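Local coordinates for protein phosphonate monoester hydrolase (Ruegeria pomeroyi, PDB 4UPK) that belongs to the sulfatase family of the alkaline phosphatase clan and assembles from four copies of one chain, at residues S100-P112 and T131-N143. Residues are numbered along the deposited sequence; the frame is centred on the assembly and turned at random.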
ATOM      1  N   SER A 100       8.378 -10.445 -16.554  1.00 13.06           N
ATOM      2  CA  SER A 100       9.387  -9.483 -16.978  1.00 13.27           C
ATOM      3  C   SER A 100      10.032 -10.271 -18.142  1.00 19.79           C
ATOM      4  O   SER A 100      11.044 -10.942 -17.971  1.00 18.54           O
ATOM      5  CB  SER A 100      10.386  -9.243 -15.845  1.00 15.54           C
ATOM      6  OG  SER A 100      11.175  -8.088 -16.066  1.00 18.47           O
ATOM      7  N   VAL A 101       9.346 -10.278 -19.301  1.00 19.15           N
ATOM      8  CA  VAL A 101       9.648 -11.120 -20.473  1.00 17.60           C
ATOM      9  C   VAL A 101      10.696 -10.637 -21.464  1.00 20.97           C
ATOM     10  O   VAL A 101      11.158 -11.427 -22.292  1.00 19.94           O
ATOM     11  CB  VAL A 101       8.365 -11.690 -21.144  1.00 19.15           C
ATOM     12  CG1 VAL A 101       7.604 -12.571 -20.163  1.00 18.31           C
ATOM     13  CG2 VAL A 101       7.468 -10.569 -21.687  1.00 18.58           C
ATOM     14  N   ARG A 102      11.083  -9.351 -21.356  1.00 18.18           N
ATOM     15  CA  ARG A 102      12.097  -8.663 -22.175  1.00 17.24           C
ATOM     16  C   ARG A 102      12.812  -7.643 -21.289  1.00 19.97           C
ATOM     17  O   ARG A 102      12.279  -7.261 -20.246  1.00 19.69           O
ATOM     18  CB  ARG A 102      11.446  -7.853 -23.313  1.00 15.28           C
ATOM     19  CG  ARG A 102      10.214  -8.455 -23.940  1.00 18.58           C
ATOM     20  CD  ARG A 102       9.551  -7.422 -24.790  1.00 17.27           C
ATOM     21  NE  ARG A 102       8.254  -7.898 -25.264  1.00 27.45           N
ATOM     22  CZ  ARG A 102       7.104  -7.734 -24.621  1.00 33.48           C
ATOM     23  NH1 ARG A 102       7.077  -7.139 -23.436  1.00 23.73           N
ATOM     24  NH2 ARG A 102       5.980  -8.189 -25.140  1.00 16.93           N
ATOM     25  N   ASN A 103      13.995  -7.164 -21.731  1.00 14.71           N
ATOM     26  CA  ASN A 103      14.716  -6.081 -21.066  1.00 13.67           C
ATOM     27  C   ASN A 103      13.784  -4.868 -21.081  1.00 16.38           C
ATOM     28  O   ASN A 103      13.158  -4.577 -22.112  1.00 15.17           O
ATOM     29  CB  ASN A 103      16.022  -5.757 -21.815  1.00 12.15           C
ATOM     30  CG  ASN A 103      17.138  -6.725 -21.566  1.00 17.70           C
ATOM     31  OD1 ASN A 103      17.003  -7.679 -20.804  1.00 10.77           O
ATOM     32  ND2 ASN A 103      18.274  -6.518 -22.231  1.00 16.19           N
ATOM     33  N   GLY A 104      13.596  -4.254 -19.916  1.00 14.12           N
ATOM     34  CA  GLY A 104      12.703  -3.104 -19.783  1.00 14.29           C
ATOM     35  C   GLY A 104      11.273  -3.454 -19.405  1.00 21.18           C
ATOM     36  O   GLY A 104      10.491  -2.547 -19.126  1.00 21.53           O
ATOM     37  N   THR A 105      10.892  -4.761 -19.402  1.00 18.92           N
ATOM     38  CA  THR A 105       9.528  -5.161 -19.032  1.00 18.69           C
ATOM     39  C   THR A 105       9.433  -5.173 -17.520  1.00 23.82           C
ATOM     40  O   THR A 105      10.179  -5.945 -16.884  1.00 22.60           O
ATOM     41  CB  THR A 105       9.116  -6.507 -19.596  1.00 21.28           C
ATOM     42  OG1 THR A 105       9.503  -6.590 -20.955  1.00 19.83           O
ATOM     43  CG2 THR A 105       7.605  -6.741 -19.450  1.00 21.01           C
ATOM     44  N   PRO A 106       8.531  -4.338 -16.930  1.00 20.41           N
ATOM     45  CA  PRO A 106       8.462  -4.249 -15.460  1.00 20.11           C
ATOM     46  C   PRO A 106       8.111  -5.544 -14.752  1.00 22.52           C
ATOM     47  O   PRO A 106       7.403  -6.393 -15.284  1.00 20.95           O
ATOM     48  CB  PRO A 106       7.410  -3.159 -15.218  1.00 21.91           C
ATOM     49  CG  PRO A 106       7.409  -2.353 -16.446  1.00 26.16           C
ATOM     50  CD  PRO A 106       7.617  -3.352 -17.549  1.00 21.90           C
ATOM     51  N   LEU A 107       8.665  -5.700 -13.563  1.00 20.99           N
ATOM     52  CA  LEU A 107       8.390  -6.823 -12.684  1.00 22.01           C
ATOM     53  C   LEU A 107       7.475  -6.265 -11.588  1.00 29.05           C
ATOM     54  O   LEU A 107       7.754  -5.164 -11.092  1.00 30.36           O
ATOM     55  CB  LEU A 107       9.710  -7.351 -12.079  1.00 22.41           C
ATOM     56  CG  LEU A 107       9.633  -8.560 -11.138  1.00 26.93           C
ATOM     57  CD1 LEU A 107       9.347  -9.846 -11.908  1.00 26.09           C
ATOM     58  CD2 LEU A 107      10.935  -8.712 -10.374  1.00 28.22           C
ATOM     59  N   ARG A 108       6.362  -6.982 -11.246  1.00 26.15           N
ATOM     60  CA  ARG A 108       5.409  -6.580 -10.191  1.00 26.45           C
ATOM     61  C   ARG A 108       6.185  -6.247  -8.890  1.00 32.25           C
ATOM     62  O   ARG A 108       7.100  -6.983  -8.508  1.00 30.63           O
ATOM     63  CB  ARG A 108       4.408  -7.704  -9.891  1.00 23.91           C
ATOM     64  CG  ARG A 108       3.305  -7.929 -10.906  1.00 27.39           C
ATOM     65  CD  ARG A 108       2.427  -9.063 -10.387  1.00 33.14           C
ATOM     66  NE  ARG A 108       1.427  -9.496 -11.361  1.00 32.66           N
ATOM     67  CZ  ARG A 108       0.193  -9.011 -11.439  1.00 34.96           C
ATOM     68  NH1 ARG A 108      -0.209  -8.064 -10.600  1.00 22.36           N
ATOM     69  NH2 ARG A 108      -0.638  -9.444 -12.371  1.00 23.07           N
ATOM     70  N   HIS A 109       5.828  -5.141  -8.226  1.00 31.32           N
ATOM     71  CA  HIS A 109       6.510  -4.722  -7.001  1.00 31.76           C
ATOM     72  C   HIS A 109       6.405  -5.717  -5.846  1.00 34.71           C
ATOM     73  O   HIS A 109       7.350  -5.847  -5.068  1.00 35.76           O
ATOM     74  CB  HIS A 109       6.052  -3.337  -6.552  1.00 33.60           C
ATOM     75  CG  HIS A 109       7.077  -2.635  -5.710  1.00 38.21           C
ATOM     76  ND1 HIS A 109       8.345  -2.348  -6.202  1.00 39.88           N
ATOM     77  CD2 HIS A 109       6.983  -2.162  -4.444  1.00 41.06           C
ATOM     78  CE1 HIS A 109       8.983  -1.736  -5.219  1.00 39.99           C
ATOM     79  NE2 HIS A 109       8.202  -1.585  -4.146  1.00 40.94           N
ATOM     80  N   ASP A 110       5.265  -6.415  -5.742  1.00 28.91           N
ATOM     81  CA  ASP A 110       4.996  -7.377  -4.677  1.00 27.71           C
ATOM     82  C   ASP A 110       5.495  -8.814  -4.973  1.00 30.29           C
ATOM     83  O   ASP A 110       5.163  -9.738  -4.222  1.00 30.96           O
ATOM     84  CB  ASP A 110       3.507  -7.328  -4.283  1.00 28.83           C
ATOM     85  CG  ASP A 110       2.507  -7.640  -5.386  1.00 38.02           C
ATOM     86  OD1 ASP A 110       2.928  -7.790  -6.562  1.00 39.40           O
ATOM     87  OD2 ASP A 110       1.309  -7.753  -5.078  1.00 41.87           O
ATOM     88  N   THR A 111       6.323  -8.987  -6.027  1.00 24.01           N
ATOM     89  CA  THR A 111       6.892 -10.287  -6.388  1.00 22.55           C
ATOM     90  C   THR A 111       7.951 -10.696  -5.359  1.00 23.74           C
ATOM     91  O   THR A 111       8.952  -9.994  -5.220  1.00 24.73           O
ATOM     92  CB  THR A 111       7.456 -10.297  -7.832  1.00 28.26           C
ATOM     93  OG1 THR A 111       6.426  -9.897  -8.729  1.00 29.98           O
ATOM     94  CG2 THR A 111       7.963 -11.664  -8.256  1.00 27.71           C
ATOM     95  N   PRO A 112       7.760 -11.821  -4.641  1.00 16.70           N
ATOM     96  CA  PRO A 112       8.780 -12.252  -3.686  1.00 16.53           C
ATOM     97  C   PRO A 112      10.094 -12.585  -4.395  1.00 21.23           C
ATOM     98  O   PRO A 112      10.092 -13.153  -5.482  1.00 19.78           O
ATOM     99  CB  PRO A 112       8.148 -13.491  -3.033  1.00 18.39           C
ATOM    100  CG  PRO A 112       6.708 -13.398  -3.325  1.00 21.73           C
ATOM    101  CD  PRO A 112       6.634 -12.769  -4.670  1.00 16.76           C
ATOM    102  N   THR A 131      21.442  -5.979 -10.798  1.00 16.06           N
ATOM    103  CA  THR A 131      20.339  -6.985 -10.819  1.00 16.17           C
ATOM    104  C   THR A 131      19.563  -6.899 -12.138  1.00 18.83           C
ATOM    105  O   THR A 131      18.863  -7.845 -12.490  1.00 17.76           O
ATOM    106  CB  THR A 131      19.373  -6.862  -9.611  1.00 14.62           C
ATOM    107  OG1 THR A 131      18.870  -5.535  -9.544  1.00 14.39           O
ATOM    108  CG2 THR A 131      20.014  -7.238  -8.301  1.00  7.71           C
ATOM    109  N   ASP A 132      19.706  -5.772 -12.872  1.00 16.27           N
ATOM    110  CA  ASP A 132      19.025  -5.496 -14.144  1.00 16.76           C
ATOM    111  C   ASP A 132      17.516  -5.660 -14.046  1.00 20.10           C
ATOM    112  O   ASP A 132      16.886  -6.326 -14.889  1.00 20.13           O
ATOM    113  CB  ASP A 132      19.639  -6.294 -15.328  1.00 18.56           C
ATOM    114  CG  ASP A 132      20.987  -5.790 -15.792  1.00 21.76           C
ATOM    115  OD1 ASP A 132      21.356  -4.649 -15.429  1.00 21.72           O
ATOM    116  OD2 ASP A 132      21.656  -6.513 -16.551  1.00 27.33           O
ATOM    117  N   THR A 133      16.940  -5.032 -13.003  1.00 17.26           N
ATOM    118  CA  THR A 133      15.518  -5.103 -12.687  1.00 18.01           C
ATOM    119  C   THR A 133      14.736  -3.888 -13.200  1.00 23.60           C
ATOM    120  O   THR A 133      15.053  -2.742 -12.858  1.00 21.79           O
ATOM    121  CB  THR A 133      15.277  -5.380 -11.197  1.00 22.70           C
ATOM    122  OG1 THR A 133      16.226  -6.324 -10.713  1.00 20.57           O
ATOM    123  CG2 THR A 133      13.855  -5.888 -10.914  1.00 19.37           C
ATOM    124  N   SER A 134      13.693  -4.166 -14.006  1.00 19.93           N
ATOM    125  CA  SER A 134      12.785  -3.157 -14.520  1.00 19.37           C
ATOM    126  C   SER A 134      11.737  -2.965 -13.430  1.00 23.58           C
ATOM    127  O   SER A 134      11.030  -3.910 -13.056  1.00 24.24           O
ATOM    128  CB  SER A 134      12.156  -3.629 -15.821  1.00 21.51           C
ATOM    129  OG  SER A 134      13.160  -3.978 -16.755  1.00 27.22           O
ATOM    130  N   GLN A 135      11.710  -1.766 -12.857  1.00 19.99           N
ATOM    131  CA  GLN A 135      10.823  -1.449 -11.741  1.00 20.07           C
ATOM    132  C   GLN A 135       9.357  -1.292 -12.133  1.00 22.72           C
ATOM    133  O   GLN A 135       9.047  -0.999 -13.293  1.00 21.43           O
ATOM    134  CB  GLN A 135      11.349  -0.244 -10.921  1.00 21.28           C
ATOM    135  CG  GLN A 135      12.839  -0.315 -10.546  1.00 21.12           C
ATOM    136  CD  GLN A 135      13.260  -1.523  -9.735  1.00 37.44           C
ATOM    137  OE1 GLN A 135      12.723  -1.807  -8.665  1.00 30.40           O
ATOM    138  NE2 GLN A 135      14.295  -2.218 -10.188  1.00 35.45           N
ATOM    139  N   ASP A 136       8.462  -1.523 -11.158  1.00 20.30           N
ATOM    140  CA  ASP A 136       7.012  -1.423 -11.312  1.00 19.87           C
ATOM    141  C   ASP A 136       6.609   0.066 -11.312  1.00 27.28           C
ATOM    142  O   ASP A 136       6.813   0.758 -10.299  1.00 27.09           O
ATOM    143  CB  ASP A 136       6.310  -2.203 -10.178  1.00 20.79           C
ATOM    144  CG  ASP A 136       4.808  -2.430 -10.304  1.00 27.64           C
ATOM    145  OD1 ASP A 136       4.178  -1.828 -11.205  1.00 25.10           O
ATOM    146  OD2 ASP A 136       4.262  -3.206  -9.497  1.00 38.21           O
ATOM    147  N   PRO A 137       6.043   0.579 -12.440  1.00 25.86           N
ATOM    148  CA  PRO A 137       5.633   1.997 -12.487  1.00 26.83           C
ATOM    149  C   PRO A 137       4.578   2.383 -11.449  1.00 32.81           C
ATOM    150  O   PRO A 137       4.486   3.558 -11.092  1.00 34.04           O
ATOM    151  CB  PRO A 137       5.095   2.168 -13.919  1.00 28.51           C
ATOM    152  CG  PRO A 137       5.604   1.019 -14.675  1.00 32.40           C
ATOM    153  CD  PRO A 137       5.729  -0.105 -13.712  1.00 27.77           C
ATOM    154  N   ARG A 138       3.798   1.396 -10.965  1.00 29.76           N
ATOM    155  CA  ARG A 138       2.756   1.561  -9.948  1.00 30.51           C
ATOM    156  C   ARG A 138       3.348   1.859  -8.553  1.00 36.73           C
ATOM    157  O   ARG A 138       2.661   2.428  -7.710  1.00 37.80           O
ATOM    158  CB  ARG A 138       1.850   0.314  -9.891  1.00 28.46           C
ATOM    159  CG  ARG A 138       1.185  -0.044 -11.228  1.00 37.28           C
ATOM    160  CD  ARG A 138       0.481  -1.404 -11.226  1.00 42.38           C
ATOM    161  NE  ARG A 138       1.392  -2.492 -10.866  1.00 43.05           N
ATOM    162  CZ  ARG A 138       1.011  -3.707 -10.484  1.00 53.19           C
ATOM    163  NH1 ARG A 138      -0.281  -4.023 -10.433  1.00 43.97           N
ATOM    164  NH2 ARG A 138       1.915  -4.615 -10.145  1.00 32.73           N
ATOM    165  N   ALA A 139       4.621   1.477  -8.316  1.00 33.92           N
ATOM    166  CA  ALA A 139       5.320   1.660  -7.038  1.00 33.15           C
ATOM    167  C   ALA A 139       6.153   2.943  -6.921  1.00 36.43           C
ATOM    168  O   ALA A 139       6.660   3.234  -5.827  1.00 37.20           O
ATOM    169  CB  ALA A 139       6.200   0.455  -6.762  1.00 33.03           C
ATOM    170  N   TYR A 140       6.312   3.700  -8.029  1.00 31.38           N
ATOM    171  CA  TYR A 140       7.132   4.916  -8.053  1.00 30.99           C
ATOM    172  C   TYR A 140       6.455   6.123  -8.705  1.00 34.55           C
ATOM    173  O   TYR A 140       5.546   5.958  -9.520  1.00 33.04           O
ATOM    174  CB  TYR A 140       8.437   4.641  -8.818  1.00 31.37           C
ATOM    175  CG  TYR A 140       9.399   3.695  -8.144  1.00 32.54           C
ATOM    176  CD1 TYR A 140       9.330   2.322  -8.370  1.00 33.06           C
ATOM    177  CD2 TYR A 140      10.456   4.178  -7.380  1.00 34.58           C
ATOM    178  CE1 TYR A 140      10.248   1.446  -7.791  1.00 33.91           C
ATOM    179  CE2 TYR A 140      11.387   3.313  -6.805  1.00 35.89           C
ATOM    180  CZ  TYR A 140      11.281   1.947  -7.017  1.00 39.81           C
ATOM    181  OH  TYR A 140      12.193   1.092  -6.452  1.00 37.47           O
ATOM    182  N   ASP A 141       6.972   7.348  -8.407  1.00 32.91           N
ATOM    183  CA  ASP A 141       6.545   8.597  -9.055  1.00 32.88           C
ATOM    184  C   ASP A 141       6.981   8.481 -10.531  1.00 36.19           C
ATOM    185  O   ASP A 141       8.042   7.907 -10.794  1.00 33.39           O
ATOM    186  CB  ASP A 141       7.207   9.831  -8.393  1.00 34.46           C
ATOM    187  CG  ASP A 141       7.015  11.133  -9.158  1.00 42.99           C
ATOM    188  OD1 ASP A 141       5.847  11.552  -9.343  1.00 45.55           O
ATOM    189  OD2 ASP A 141       8.025  11.728  -9.574  1.00 44.39           O
ATOM    190  N   ALA A 142       6.157   8.998 -11.479  1.00 33.65           N
ATOM    191  CA  ALA A 142       6.425   8.969 -12.932  1.00 32.79           C
ATOM    192  C   ALA A 142       7.837   9.432 -13.323  1.00 34.36           C
ATOM    193  O   ALA A 142       8.445   8.814 -14.199  1.00 31.99           O
ATOM    194  CB  ALA A 142       5.379   9.796 -13.675  1.00 33.83           C
ATOM    195  N   ASN A 143       8.362  10.485 -12.636  1.00 31.48           N
ATOM    196  CA  ASN A 143       9.689  11.075 -12.864  1.00 31.74           C
ATOM    197  C   ASN A 143      10.864  10.469 -12.024  1.00 34.05           C
ATOM    198  O   ASN A 143      11.985  10.977 -12.072  1.00 32.98           O
ATOM    199  CB  ASN A 143       9.622  12.614 -12.731  1.00 33.14           C
ATOM    200  CG  ASN A 143      10.809  13.335 -13.344  1.00 48.84           C
ATOM    201  OD1 ASN A 143      11.352  12.922 -14.383  1.00 35.07           O
ATOM    202  ND2 ASN A 143      11.263  14.409 -12.699  1.00 40.83           N
TER
HETATM  203  O   HOH W   1      12.903  -7.403 -14.113  1.00 20.21           O
HETATM  204  O   HOH W   2       1.029  -6.984  -8.191  1.00 38.52           O
HETATM  205  O   HOH W   3       9.472  -2.215  -8.443  1.00 29.49           O
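His109 and Asp136 meet at a backbone amide: His109 N donates to Asp136 OD2 over 2.8 Å, reaching that oxygen on its anti side, 20° out of the carboxylate plane. The syn sides are taken by Arg138, which approaches side-on, NE to OD1 (2.9 Å) and NH2 to OD2. OD1 also accepts from Arg138 N, making an Asx turn. Four bonds thus grip one carboxylate; with two acceptor oxygens on a short stem, aspartate can bind its own turn through OD1 while OD2 takes the amide of the facing loop, and its charge is probably stabilised here. With CG anti to the backbone N (chi1 -169°), the carboxylate lies beside the amide of His109. A second direct hydrogen bond, Leu107 N to Ser134 O (3.0 Å), ties the backbones where Pro106 and Ser134 run closest.

Both loops belong to the sulfatase-family α/β fold: 100-112 links helix 95-98 to helix 114-120, whereas the loop 131-143 follows strand 125-127 of the mixed sheet.

Apolar packing adds to these bonds. The methyl of Ala139 sits over the centre of the His109 ring, a CH-pi contact with CB 3.5 Å from the centroid; a small residue suits so close an approach. Pro106 and Pro137 cross at about a right angle, CB to CD 3.8 Å, two rigid rings suited to irregular chain.

A different kind of contact occurs at Gly104, whose CA lies 3.2 Å from Ser134 OG. Glycine fits this type II turn because, at phi 92°, a CB would press on the carbonyl O of Asn103.

Water adds further links. One molecule, in the plane of the His109 ring, joins ND1 to Asp136 N and Gln135 OE1. Another bridges Arg108 NH1, Arg138 NH2 and Asp110 OD1; Arg108 also forms a salt bridge with Asp518 of the second subunit.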